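Local coordinates for proto-oncogene tyrosine-protein kinase receptor Ret (Danio rerio, PDB 7AMK) that acts as a receptor tyrosine kinase whose extracellular cadherin-like domains assemble with the ligand GDNF and its co-receptor GFR alpha 1, at residues I140-E145 with Q192-E197; S69-L74 with F113-A118; S383-V388 with L436-T441; T241-V246 with H354-V359. The protein carries 4 engineered substitutions. All coordinates share one frame; numbering follows the deposited sequence.

The four contacts follow one another along an extended extracellular chain built from cadherin-like domains. Contact 2 lies in the first of these, contact 1 in the second, contact 4 in the third and contact 3 in the fourth. Steps between successive contacts are similar, with centres about 43 Å apart from 2 to 1, about 41 Å from 1 to 4 and about 42 Å from 4 to 3. The end contacts, 2 and 3, have centres about 95 Å apart. None touches another. Contact 1 holds two calcium ions, completed by D228, E229 and D231 of the link to the third domain, by D265 within that domain and by waters, whereas contacts 2, 3 and 4 each carry an N-linked glycan.

Contact 1. Residues I140-E145 with Q192-E197; sequences ITENRE and QVDREE. With CA (calcium ion), chain L; CA (calcium ion), chain M.
E142 tucks CG between its backbone N and carbonyl carbon (chi1 64°) and then runs extended, while D194, on the facing loop, sets CG anti to its backbone N (chi1 179°). With E196, whose chain bends at chi2, their carboxylates converge: E142 OE1, D194 OD1 and E196 OE1 each lie 2.3 Å from the calcium ion of chain L. Two waters and D231 complete that site. The other oxygens of the glutamates turn to the chain M calcium ion, E142 OE2 at 2.4 Å and E196 OE2 at 2.6 Å, so both residues bridge the pair of metals. R195 N also donates to E142 OE1 (3.0 Å), coming from above the carboxylate plane. Behind the metals, N143 N donates to V193 O at 3.0 Å, and a water accepts from both R144 N and V193 N, tying the two loops together. D194 OD1 takes E196 N as well, forming an Asx turn. D228, E229 and D265 help to hold the chain M ion, as expected for a cadherin-type calcium site at a domain junction. Three acidic groups packed this closely would probably repel one another without the metals, so calcium probably contributes much of what holds the loops together, beside the N143-V193 bond and the water.

Contact 2. Residues S69-L74 with F113-A118; sequences SDFSSL and FINDTA. With NAG (2-acetamido-2-deoxy-beta-D-glucopyranose), chain C.
F71 and F113 meet edge to face: the edge of the F71 ring points at the face of F113, with centroids 5.6 Å apart and planes at 81°. F71 CB rests over that same ring, 4.1 Å from its centroid and displaced toward the rim, while L74 CD1 comes in at the ring's edge, 3.5 Å from F113 CD2. On the F71 ring itself lies N115. Its CB stands 3.3 Å from the centroid and almost on the normal in a CH-pi contact; CG, anti to the backbone N (chi1 -177°), carries the amide on across the ring, the amide plane stacked nearly parallel to it at 8°. N115 ND2 is bonded to C1 of the N-acetylglucosamine, whose acetyl methyl C8 reaches the edge of F71, 3.6 Å from CE1. An alanine in place of F71 would probably open a gap beneath the N115 amide, leaving the side chain that carries the glycan freer to turn. K83 makes a cation-pi contact with F71, and S81 OG is hydrogen-bonded to N115 N. Here the short helix 68-72 packs on the end of strand 106-114, where N115 centres an inverse gamma turn. N115, D116 and T117 form an N-glycosylation sequon at this corner of the first cadherin-like domain, with an aromatic ring stacked against the glycosylated amide.

Contact 3. Residues S383-V388 with L436-T441; sequences SQIGKV and LYVNDT. With NAG (2-acetamido-2-deoxy-beta-D-glucopyranose), chain G; FUC (alpha-L-fucopyranose), chain B.
Strands 384-388 and 436-438 run antiparallel, their axes at 164° and 4.1 Å apart at closest approach. Q384 and Y437 make a non-hydrogen-bonded pair, G386 and L436 a hydrogen-bonded one, and between them I385 and G386 both face L436: a classic beta bulge. L436 O therefore takes two N-H groups, from I385 and from G386, the latter with its N at 3.2 Å; the I385 bond is modelled implausibly short. L436 N donates back to G386 O, and V438 N reaches S383 O at 3.1 Å.

I385 sets CG1 beside its backbone N (chi1 -55°), and CD1 comes tightly against V438 CG1, at 3.3 Å, the two side chains crossing at about a right angle. V388 CG1 meets L436 CD1 just as closely, at 3.4 Å, again crosswise. I385 and L436 both pack on V423 and F373, which turns them toward strands 371-375 and 423-428 of the fourth cadherin-like domain. Beyond the strand, N439 ND2 is bonded to C1 of an N-acetylglucosamine (1.4 Å), and D440 OD2 lies 2.9 Å from that sugar's O6. Q384 and K387 pack against Y270 of the second subunit. The one-residue shift in register implies an extra residue taken up in strand 384-388 with both amides turned to L436 O, though the length of the I385 bond stays doubtful, while the hydrocarbon tips pack I385 on V438 and V388 on L436.

Contact 4. Residues T241-V246 with H354-V359; sequences TEDVLV and HFNVTV. With NAG (2-acetamido-2-deoxy-beta-D-glucopyranose), chain F; FUC (alpha-L-fucopyranose), chain D.
D243 lies side by side with N356, both pointing the same way from neighbouring parallel strands. From the start of the D243 side chain, CB packs against the fucose, 4.0 Å from its C4. CG sits beside the backbone N (chi1 -73°), and the two carboxylate oxygens then meet different partners. OD1 accepts from N356 ND2 at 3.1 Å, the donor standing above the carboxylate plane while OD1 itself lies in the plane of the N356 amide. OD2 goes the other way, to the sugar, 3.6 Å from fucose C3. N356 ND2 carries the first N-acetylglucosamine, 1.4 Å from its C1. Further along, L245 CB supports fucose C6 at 3.6 Å, and L245 CD1 presses on T358 CG2 at 3.4 Å. N356 N donates to E242 O and N356 O accepts from V244 N, fixing the backbone under the glycan, while V244, V246, F355, V357 and V359 line the opposite, inward face of the sheet. An alanine at D243 would probably leave the N356 amide N-H without its mate and the glycan stem freer to turn. A glycosylated amide nitrogen keeps one hydrogen, and here the carboxylate takes it, which probably helps to orient the sugar linkage over the edge strand of the third cadherin-like domain.

Contact 1. Residues I140-E145 with Q192-E197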
# COMPACT_ATOMS: atom_id res chain seq x y z
N ILE A 140 4.49 16.04 -39.39
CA ILE A 140 3.14 16.50 -39.65
C ILE A 140 2.25 15.91 -38.56
O ILE A 140 2.62 14.96 -37.86
CB ILE A 140 2.65 16.09 -41.04
CG1 ILE A 140 2.84 14.58 -41.21
CG2 ILE A 140 3.45 16.76 -42.11
CD1 ILE A 140 2.28 14.04 -42.49
N THR A 141 1.06 16.46 -38.43
CA THR A 141 0.09 15.92 -37.49
C THR A 141 -0.88 15.02 -38.24
O THR A 141 -1.17 15.24 -39.42
CB THR A 141 -0.66 17.03 -36.75
OG1 THR A 141 0.30 17.86 -36.09
CG2 THR A 141 -1.63 16.44 -35.69
N GLU A 142 -1.36 13.98 -37.56
CA GLU A 142 -2.34 13.07 -38.15
C GLU A 142 -3.62 13.84 -38.50
O GLU A 142 -3.85 14.97 -38.04
CB GLU A 142 -2.62 11.92 -37.18
CG GLU A 142 -3.25 12.36 -35.87
CD GLU A 142 -3.84 11.23 -35.05
OE1 GLU A 142 -4.06 10.12 -35.58
OE2 GLU A 142 -4.07 11.48 -33.86
N ASN A 143 -4.43 13.25 -39.37
CA ASN A 143 -5.78 13.76 -39.71
C ASN A 143 -5.75 15.18 -40.29
O ASN A 143 -6.60 16.02 -39.98
CB ASN A 143 -6.72 13.75 -38.50
CG ASN A 143 -6.82 12.39 -37.85
OD1 ASN A 143 -6.71 11.36 -38.51
ND2 ASN A 143 -7.02 12.39 -36.54
N ARG A 144 -4.76 15.46 -41.14
CA ARG A 144 -4.58 16.80 -41.69
C ARG A 144 -4.55 16.74 -43.21
O ARG A 144 -4.24 15.71 -43.82
CB ARG A 144 -3.28 17.46 -41.20
CG ARG A 144 -3.27 17.85 -39.76
CD ARG A 144 -4.28 18.94 -39.50
NE ARG A 144 -4.15 19.42 -38.12
CZ ARG A 144 -4.80 18.90 -37.09
NH1 ARG A 144 -5.63 17.89 -37.24
NH2 ARG A 144 -4.60 19.41 -35.87
N GLU A 145 -4.79 17.91 -43.80
CA GLU A 145 -4.87 18.07 -45.25
C GLU A 145 -3.52 17.81 -45.92
O GLU A 145 -2.49 18.39 -45.52
CB GLU A 145 -5.36 19.48 -45.58
CG GLU A 145 -4.85 20.05 -46.91
CD GLU A 145 -5.95 20.79 -47.68
OE1 GLU A 145 -7.12 20.34 -47.61
OE2 GLU A 145 -5.65 21.80 -48.37
N GLN A 192 -4.22 12.12 -45.69
CA GLN A 192 -4.23 12.16 -44.23
C GLN A 192 -3.66 10.86 -43.70
O GLN A 192 -3.88 9.78 -44.26
CB GLN A 192 -5.65 12.38 -43.68
CG GLN A 192 -6.34 13.68 -44.13
CD GLN A 192 -7.61 13.98 -43.32
OE1 GLN A 192 -8.15 13.10 -42.65
NE2 GLN A 192 -8.07 15.22 -43.39
N VAL A 193 -2.93 10.95 -42.59
CA VAL A 193 -2.33 9.78 -41.97
C VAL A 193 -2.92 9.59 -40.57
O VAL A 193 -3.68 10.43 -40.07
CB VAL A 193 -0.79 9.90 -41.95
CG1 VAL A 193 -0.32 10.11 -43.36
CG2 VAL A 193 -0.33 11.09 -41.05
N ASP A 194 -2.60 8.45 -39.96
CA ASP A 194 -3.18 8.03 -38.69
C ASP A 194 -2.03 7.70 -37.75
O ASP A 194 -1.31 6.71 -37.95
CB ASP A 194 -4.14 6.84 -38.89
CG ASP A 194 -4.77 6.33 -37.57
OD1 ASP A 194 -4.65 6.99 -36.52
OD2 ASP A 194 -5.39 5.24 -37.59
N ARG A 195 -1.82 8.56 -36.75
CA ARG A 195 -0.73 8.32 -35.81
C ARG A 195 -0.87 6.93 -35.19
O ARG A 195 0.13 6.25 -34.94
CB ARG A 195 -0.72 9.42 -34.74
CG ARG A 195 0.56 9.51 -33.90
CD ARG A 195 0.75 8.35 -32.91
NE ARG A 195 -0.36 8.23 -31.98
CZ ARG A 195 -0.41 7.42 -30.92
NH1 ARG A 195 0.60 6.64 -30.59
NH2 ARG A 195 -1.52 7.39 -30.19
N GLU A 196 -2.10 6.48 -34.96
CA GLU A 196 -2.33 5.18 -34.34
C GLU A 196 -1.97 4.02 -35.26
O GLU A 196 -1.79 2.89 -34.79
CB GLU A 196 -3.79 5.04 -33.89
CG GLU A 196 -4.10 5.63 -32.50
CD GLU A 196 -4.22 7.18 -32.49
OE1 GLU A 196 -4.73 7.74 -33.49
OE2 GLU A 196 -3.82 7.81 -31.49
N GLU A 197 -1.89 4.24 -36.56
CA GLU A 197 -1.41 3.18 -37.42
C GLU A 197 0.10 3.22 -37.53
O GLU A 197 0.75 2.17 -37.46
CB GLU A 197 -2.03 3.28 -38.82
CA CA L . -5.75 8.61 -35.35
CA CA M . -4.65 10.20 -31.94
O HOH W 1 -2.40 13.83 -41.55
O HOH W 2 -7.47 7.10 -34.92
O HOH W 3 -6.49 9.26 -37.45

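Contact 2. Residues S69-L74 with F113-A118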
# COMPACT_ATOMS: atom_id res chain seq x y z
N SER A 69 33.04 43.21 -47.15
CA SER A 69 32.75 44.05 -45.99
C SER A 69 31.49 43.61 -45.24
O SER A 69 31.41 43.79 -44.02
CB SER A 69 32.63 45.53 -46.41
OG SER A 69 31.61 45.75 -47.37
N ASP A 70 30.51 43.03 -45.95
CA ASP A 70 29.34 42.49 -45.28
C ASP A 70 29.72 41.42 -44.26
O ASP A 70 29.11 41.33 -43.19
CB ASP A 70 28.38 41.89 -46.31
CG ASP A 70 27.71 42.95 -47.14
OD1 ASP A 70 27.45 44.04 -46.60
OD2 ASP A 70 27.45 42.68 -48.34
N PHE A 71 30.71 40.58 -44.60
CA PHE A 71 31.14 39.53 -43.69
C PHE A 71 31.84 40.13 -42.47
O PHE A 71 31.49 39.81 -41.32
CB PHE A 71 32.09 38.55 -44.40
CG PHE A 71 32.73 37.58 -43.47
CD1 PHE A 71 33.93 37.88 -42.84
CD2 PHE A 71 32.13 36.35 -43.19
CE1 PHE A 71 34.52 36.99 -41.95
CE2 PHE A 71 32.72 35.46 -42.31
CZ PHE A 71 33.92 35.78 -41.69
N SER A 72 32.82 40.99 -42.70
CA SER A 72 33.64 41.49 -41.62
C SER A 72 32.88 42.40 -40.66
O SER A 72 33.31 42.57 -39.52
CB SER A 72 34.85 42.22 -42.21
OG SER A 72 34.44 43.13 -43.21
N SER A 73 31.74 42.95 -41.09
CA SER A 73 30.97 43.89 -40.27
C SER A 73 29.90 43.23 -39.41
O SER A 73 29.17 43.94 -38.70
CB SER A 73 30.32 44.94 -41.17
OG SER A 73 31.33 45.65 -41.86
N LEU A 74 29.77 41.90 -39.44
CA LEU A 74 28.79 41.21 -38.61
C LEU A 74 29.29 41.15 -37.17
O LEU A 74 30.24 40.42 -36.87
CB LEU A 74 28.55 39.80 -39.15
CG LEU A 74 27.65 39.70 -40.36
CD1 LEU A 74 27.76 38.32 -41.00
CD2 LEU A 74 26.22 39.99 -39.91
N PHE A 113 27.41 32.35 -43.10
CA PHE A 113 28.04 33.28 -44.03
C PHE A 113 29.51 32.92 -44.07
O PHE A 113 30.24 33.12 -43.10
CB PHE A 113 27.80 34.72 -43.57
CG PHE A 113 28.21 35.77 -44.56
CD1 PHE A 113 28.75 35.40 -45.79
CD2 PHE A 113 28.06 37.12 -44.27
CE1 PHE A 113 29.13 36.38 -46.71
CE2 PHE A 113 28.43 38.10 -45.19
CZ PHE A 113 28.98 37.73 -46.40
N ILE A 114 29.93 32.34 -45.19
CA ILE A 114 31.31 31.89 -45.38
C ILE A 114 32.08 33.01 -46.05
O ILE A 114 31.65 33.55 -47.07
CB ILE A 114 31.35 30.61 -46.22
CG1 ILE A 114 30.47 29.52 -45.60
CG2 ILE A 114 32.79 30.13 -46.41
CD1 ILE A 114 30.31 28.33 -46.50
N ASN A 115 33.24 33.36 -45.48
CA ASN A 115 34.06 34.46 -45.96
C ASN A 115 34.88 34.03 -47.19
O ASN A 115 36.10 34.07 -47.21
CB ASN A 115 34.96 34.95 -44.82
CG ASN A 115 35.82 36.15 -45.19
OD1 ASN A 115 35.43 37.02 -45.97
ND2 ASN A 115 37.00 36.21 -44.60
N ASP A 116 34.17 33.59 -48.23
CA ASP A 116 34.84 33.24 -49.48
C ASP A 116 33.80 33.27 -50.59
O ASP A 116 32.60 33.35 -50.33
CB ASP A 116 35.51 31.86 -49.37
CG ASP A 116 36.42 31.52 -50.57
OD1 ASP A 116 36.71 32.39 -51.42
OD2 ASP A 116 36.84 30.34 -50.66
N THR A 117 34.28 33.26 -51.83
CA THR A 117 33.39 33.14 -52.97
C THR A 117 32.87 31.70 -53.09
O THR A 117 33.43 30.76 -52.52
CB THR A 117 34.09 33.57 -54.27
OG1 THR A 117 35.42 33.04 -54.31
CG2 THR A 117 34.16 35.10 -54.37
N ALA A 118 31.76 31.55 -53.82
CA ALA A 118 31.11 30.25 -53.92
C ALA A 118 32.04 29.22 -54.57
O ALA A 118 32.88 29.57 -55.41
CB ALA A 118 29.83 30.34 -54.73
C1 NAG C . 37.90 37.28 -44.84
C2 NAG C . 39.02 37.30 -43.81
C3 NAG C . 39.98 38.46 -44.07
C4 NAG C . 40.43 38.49 -45.53
C5 NAG C . 39.23 38.37 -46.47
C6 NAG C . 39.65 38.22 -47.92
C7 NAG C . 38.27 36.32 -41.68
C8 NAG C . 37.73 36.61 -40.31
N2 NAG C . 38.49 37.39 -42.46
O3 NAG C . 41.10 38.32 -43.21
O4 NAG C . 41.07 39.73 -45.80
O5 NAG C . 38.45 37.21 -46.14
O6 NAG C . 40.11 36.90 -48.16
O7 NAG C . 38.49 35.17 -42.07

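Contact 3. Residues S383-V388 with L436-T441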
# COMPACT_ATOMS: atom_id res chain seq x y z
N SER A 383 8.70 -8.46 31.81
CA SER A 383 8.37 -9.59 30.96
C SER A 383 6.90 -9.51 30.53
O SER A 383 6.00 -9.39 31.37
CB SER A 383 8.63 -10.90 31.69
OG SER A 383 8.18 -12.00 30.92
N GLN A 384 6.66 -9.58 29.22
CA GLN A 384 5.29 -9.62 28.74
C GLN A 384 4.59 -10.87 29.26
O GLN A 384 5.15 -11.96 29.28
CB GLN A 384 5.25 -9.61 27.21
CG GLN A 384 5.62 -8.27 26.61
CD GLN A 384 6.94 -8.30 25.86
OE1 GLN A 384 7.80 -9.15 26.11
NE2 GLN A 384 7.10 -7.38 24.92
N ILE A 385 3.35 -10.68 29.72
CA ILE A 385 2.54 -11.76 30.28
C ILE A 385 1.48 -12.25 29.29
O ILE A 385 1.25 -13.45 29.16
CB ILE A 385 1.90 -11.30 31.60
CG1 ILE A 385 2.97 -10.79 32.56
CG2 ILE A 385 1.09 -12.42 32.25
CD1 ILE A 385 2.40 -10.30 33.87
N GLY A 386 0.82 -11.33 28.60
CA GLY A 386 -0.22 -11.69 27.65
C GLY A 386 -0.67 -10.46 26.91
O GLY A 386 -0.15 -9.36 27.10
N LYS A 387 -1.65 -10.65 26.04
CA LYS A 387 -2.16 -9.56 25.23
C LYS A 387 -3.68 -9.50 25.36
O LYS A 387 -4.33 -10.51 25.65
CB LYS A 387 -1.77 -9.71 23.76
CG LYS A 387 -0.75 -8.68 23.28
N VAL A 388 -4.22 -8.31 25.16
CA VAL A 388 -5.66 -8.08 25.19
C VAL A 388 -6.03 -7.35 23.92
O VAL A 388 -5.27 -6.52 23.40
CB VAL A 388 -6.12 -7.29 26.43
CG1 VAL A 388 -5.83 -8.10 27.69
CG2 VAL A 388 -5.44 -5.92 26.48
N LEU A 436 0.03 -7.15 28.46
CA LEU A 436 0.20 -7.31 29.89
C LEU A 436 1.64 -7.70 30.22
O LEU A 436 2.21 -8.61 29.62
CB LEU A 436 -0.76 -8.38 30.42
CG LEU A 436 -2.16 -7.86 30.75
CD1 LEU A 436 -3.00 -7.62 29.50
CD2 LEU A 436 -2.85 -8.81 31.72
N TYR A 437 2.23 -7.00 31.18
CA TYR A 437 3.59 -7.29 31.60
C TYR A 437 3.67 -7.14 33.11
O TYR A 437 2.81 -6.53 33.74
CB TYR A 437 4.61 -6.37 30.91
CG TYR A 437 4.35 -4.90 31.17
CD1 TYR A 437 3.27 -4.25 30.56
CD2 TYR A 437 5.16 -4.16 32.01
CE1 TYR A 437 3.02 -2.90 30.80
CE2 TYR A 437 4.92 -2.81 32.26
CZ TYR A 437 3.85 -2.18 31.65
OH TYR A 437 3.62 -0.85 31.88
N VAL A 438 4.72 -7.70 33.67
CA VAL A 438 4.94 -7.61 35.11
C VAL A 438 5.51 -6.24 35.44
O VAL A 438 6.23 -5.62 34.65
CB VAL A 438 5.87 -8.74 35.60
CG1 VAL A 438 5.44 -10.08 35.02
CG2 VAL A 438 7.29 -8.43 35.22
N ASN A 439 5.17 -5.74 36.63
CA ASN A 439 5.67 -4.45 37.07
C ASN A 439 6.45 -4.61 38.37
O ASN A 439 7.68 -4.69 38.35
CB ASN A 439 4.51 -3.46 37.21
CG ASN A 439 4.93 -2.17 37.91
OD1 ASN A 439 6.09 -1.76 37.84
ND2 ASN A 439 3.97 -1.54 38.58
N ASP A 440 5.75 -4.67 39.51
CA ASP A 440 6.38 -4.78 40.82
C ASP A 440 6.33 -6.24 41.25
O ASP A 440 5.24 -6.79 41.50
CB ASP A 440 5.69 -3.89 41.85
CG ASP A 440 6.44 -3.85 43.19
OD1 ASP A 440 7.15 -4.83 43.53
OD2 ASP A 440 6.32 -2.84 43.91
N THR A 441 7.49 -6.87 41.34
CA THR A 441 7.58 -8.25 41.80
C THR A 441 7.66 -8.36 43.31
O THR A 441 7.37 -9.43 43.85
CB THR A 441 8.80 -8.93 41.17
OG1 THR A 441 9.99 -8.31 41.66
CG2 THR A 441 8.76 -8.82 39.64
C1 NAG G . 4.17 -0.31 39.31
C2 NAG G . 2.84 0.35 39.63
C3 NAG G . 3.05 1.60 40.48
C4 NAG G . 3.92 1.30 41.70
C5 NAG G . 5.20 0.58 41.28
C6 NAG G . 6.02 0.12 42.46
C7 NAG G . 1.12 -0.08 37.96
C8 NAG G . 0.80 -1.31 38.75
N2 NAG G . 2.11 0.68 38.42
O3 NAG G . 1.77 2.07 40.90
O4 NAG G . 4.31 2.50 42.34
O5 NAG G . 4.87 -0.59 40.51
O6 NAG G . 7.08 -0.73 42.05
O7 NAG G . 0.50 0.21 36.93
C1 FUC B . 8.06 0.03 41.31
C2 FUC B . 9.49 -0.50 41.66
C3 FUC B . 9.73 -1.91 41.07
C4 FUC B . 9.36 -1.95 39.57
C5 FUC B . 7.93 -1.43 39.40
C6 FUC B . 7.42 -1.41 37.95
O2 FUC B . 9.78 -0.46 43.07
O3 FUC B . 11.09 -2.27 41.19
O4 FUC B . 10.27 -1.15 38.82
O5 FUC B . 7.81 -0.08 39.92

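Contact 4. Residues T241-V246 with H354-V359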
# COMPACT_ATOMS: atom_id res chain seq x y z
N THR A 241 -17.76 -0.80 -13.12
CA THR A 241 -18.18 -0.73 -11.73
C THR A 241 -17.22 -1.50 -10.84
O THR A 241 -16.76 -2.59 -11.19
CB THR A 241 -19.61 -1.28 -11.56
OG1 THR A 241 -20.53 -0.42 -12.25
CG2 THR A 241 -19.99 -1.36 -10.08
N GLU A 242 -16.91 -0.93 -9.69
CA GLU A 242 -16.02 -1.55 -8.73
C GLU A 242 -16.77 -1.65 -7.40
O GLU A 242 -17.31 -0.66 -6.92
CB GLU A 242 -14.73 -0.74 -8.59
CG GLU A 242 -13.72 -1.33 -7.61
CD GLU A 242 -13.06 -2.58 -8.14
OE1 GLU A 242 -13.55 -3.13 -9.16
OE2 GLU A 242 -12.05 -3.01 -7.54
N ASP A 243 -16.82 -2.86 -6.84
CA ASP A 243 -17.43 -3.09 -5.53
C ASP A 243 -16.41 -2.77 -4.44
O ASP A 243 -15.30 -3.31 -4.45
CB ASP A 243 -17.92 -4.53 -5.40
CG ASP A 243 -19.19 -4.81 -6.23
OD1 ASP A 243 -19.75 -3.88 -6.84
OD2 ASP A 243 -19.62 -5.99 -6.26
N VAL A 244 -16.79 -1.90 -3.52
CA VAL A 244 -15.92 -1.46 -2.44
C VAL A 244 -16.57 -1.77 -1.10
O VAL A 244 -17.74 -1.43 -0.87
CB VAL A 244 -15.59 0.03 -2.54
CG1 VAL A 244 -15.03 0.52 -1.21
CG2 VAL A 244 -14.61 0.27 -3.69
N LEU A 245 -15.81 -2.41 -0.22
CA LEU A 245 -16.23 -2.67 1.15
C LEU A 245 -15.33 -1.87 2.08
O LEU A 245 -14.10 -1.96 1.98
CB LEU A 245 -16.16 -4.16 1.49
CG LEU A 245 -16.61 -4.52 2.92
CD1 LEU A 245 -18.07 -4.17 3.15
CD2 LEU A 245 -16.34 -5.98 3.31
N VAL A 246 -15.94 -1.08 2.95
CA VAL A 246 -15.24 -0.40 4.04
C VAL A 246 -15.68 -1.04 5.34
O VAL A 246 -16.86 -0.95 5.72
CB VAL A 246 -15.53 1.11 4.07
CG1 VAL A 246 -14.72 1.75 5.19
CG2 VAL A 246 -15.24 1.73 2.72
N HIS A 354 -18.50 3.81 -11.83
CA HIS A 354 -19.37 3.52 -10.70
C HIS A 354 -18.57 2.83 -9.60
O HIS A 354 -17.92 1.81 -9.85
CB HIS A 354 -20.55 2.63 -11.09
CG HIS A 354 -21.39 3.19 -12.20
ND1 HIS A 354 -21.32 2.72 -13.49
CD2 HIS A 354 -22.30 4.19 -12.20
CE1 HIS A 354 -22.16 3.40 -14.25
NE2 HIS A 354 -22.77 4.30 -13.49
N PHE A 355 -18.65 3.38 -8.40
CA PHE A 355 -18.12 2.73 -7.21
C PHE A 355 -19.31 2.33 -6.35
O PHE A 355 -20.08 3.19 -5.90
CB PHE A 355 -17.14 3.65 -6.46
CG PHE A 355 -15.83 3.85 -7.19
CD1 PHE A 355 -14.80 2.93 -7.07
CD2 PHE A 355 -15.62 4.97 -7.99
CE1 PHE A 355 -13.59 3.11 -7.74
CE2 PHE A 355 -14.41 5.16 -8.66
CZ PHE A 355 -13.39 4.22 -8.53
N ASN A 356 -19.49 1.02 -6.19
CA ASN A 356 -20.58 0.43 -5.41
C ASN A 356 -20.05 0.20 -4.00
O ASN A 356 -19.39 -0.80 -3.73
CB ASN A 356 -21.04 -0.87 -6.06
CG ASN A 356 -22.17 -1.52 -5.31
OD1 ASN A 356 -22.89 -0.84 -4.59
ND2 ASN A 356 -22.34 -2.82 -5.48
N VAL A 357 -20.33 1.13 -3.09
CA VAL A 357 -19.65 1.20 -1.80
C VAL A 357 -20.55 0.64 -0.70
O VAL A 357 -21.69 1.09 -0.53
CB VAL A 357 -19.23 2.64 -1.46
CG1 VAL A 357 -18.53 2.68 -0.10
CG2 VAL A 357 -18.37 3.23 -2.58
N THR A 358 -20.02 -0.32 0.05
CA THR A 358 -20.63 -0.80 1.28
C THR A 358 -19.74 -0.40 2.45
O THR A 358 -18.57 -0.80 2.50
CB THR A 358 -20.82 -2.32 1.25
OG1 THR A 358 -21.88 -2.65 0.35
CG2 THR A 358 -21.16 -2.85 2.64
N VAL A 359 -20.28 0.39 3.37
CA VAL A 359 -19.57 0.75 4.60
C VAL A 359 -20.30 0.09 5.76
O VAL A 359 -21.41 0.49 6.13
CB VAL A 359 -19.49 2.27 4.79
CG1 VAL A 359 -18.72 2.61 6.08
CG2 VAL A 359 -18.84 2.93 3.57
C1 NAG F . -23.40 -3.54 -4.81
C2 NAG F . -24.31 -4.24 -5.83
C3 NAG F . -25.35 -5.12 -5.13
C4 NAG F . -24.70 -6.03 -4.10
C5 NAG F . -23.85 -5.21 -3.14
C6 NAG F . -23.13 -6.05 -2.12
C7 NAG F . -24.61 -3.05 -7.96
C8 NAG F . -25.40 -2.02 -8.70
N2 NAG F . -24.97 -3.28 -6.69
O3 NAG F . -26.03 -5.90 -6.10
O4 NAG F . -25.71 -6.72 -3.36
O5 NAG F . -22.85 -4.51 -3.90
O6 NAG F . -21.96 -6.63 -2.67
O7 NAG F . -23.67 -3.65 -8.48
C1 FUC D . -21.30 -7.48 -1.71
C2 FUC D . -20.82 -8.73 -2.46
C3 FUC D . -19.77 -8.33 -3.53
C4 FUC D . -18.61 -7.58 -2.87
C5 FUC D . -19.15 -6.41 -2.02
C6 FUC D . -18.09 -5.76 -1.16
O2 FUC D . -21.91 -9.43 -3.04
O3 FUC D . -19.23 -9.48 -4.17
O4 FUC D . -17.85 -8.46 -2.05
O5 FUC D . -20.21 -6.82 -1.13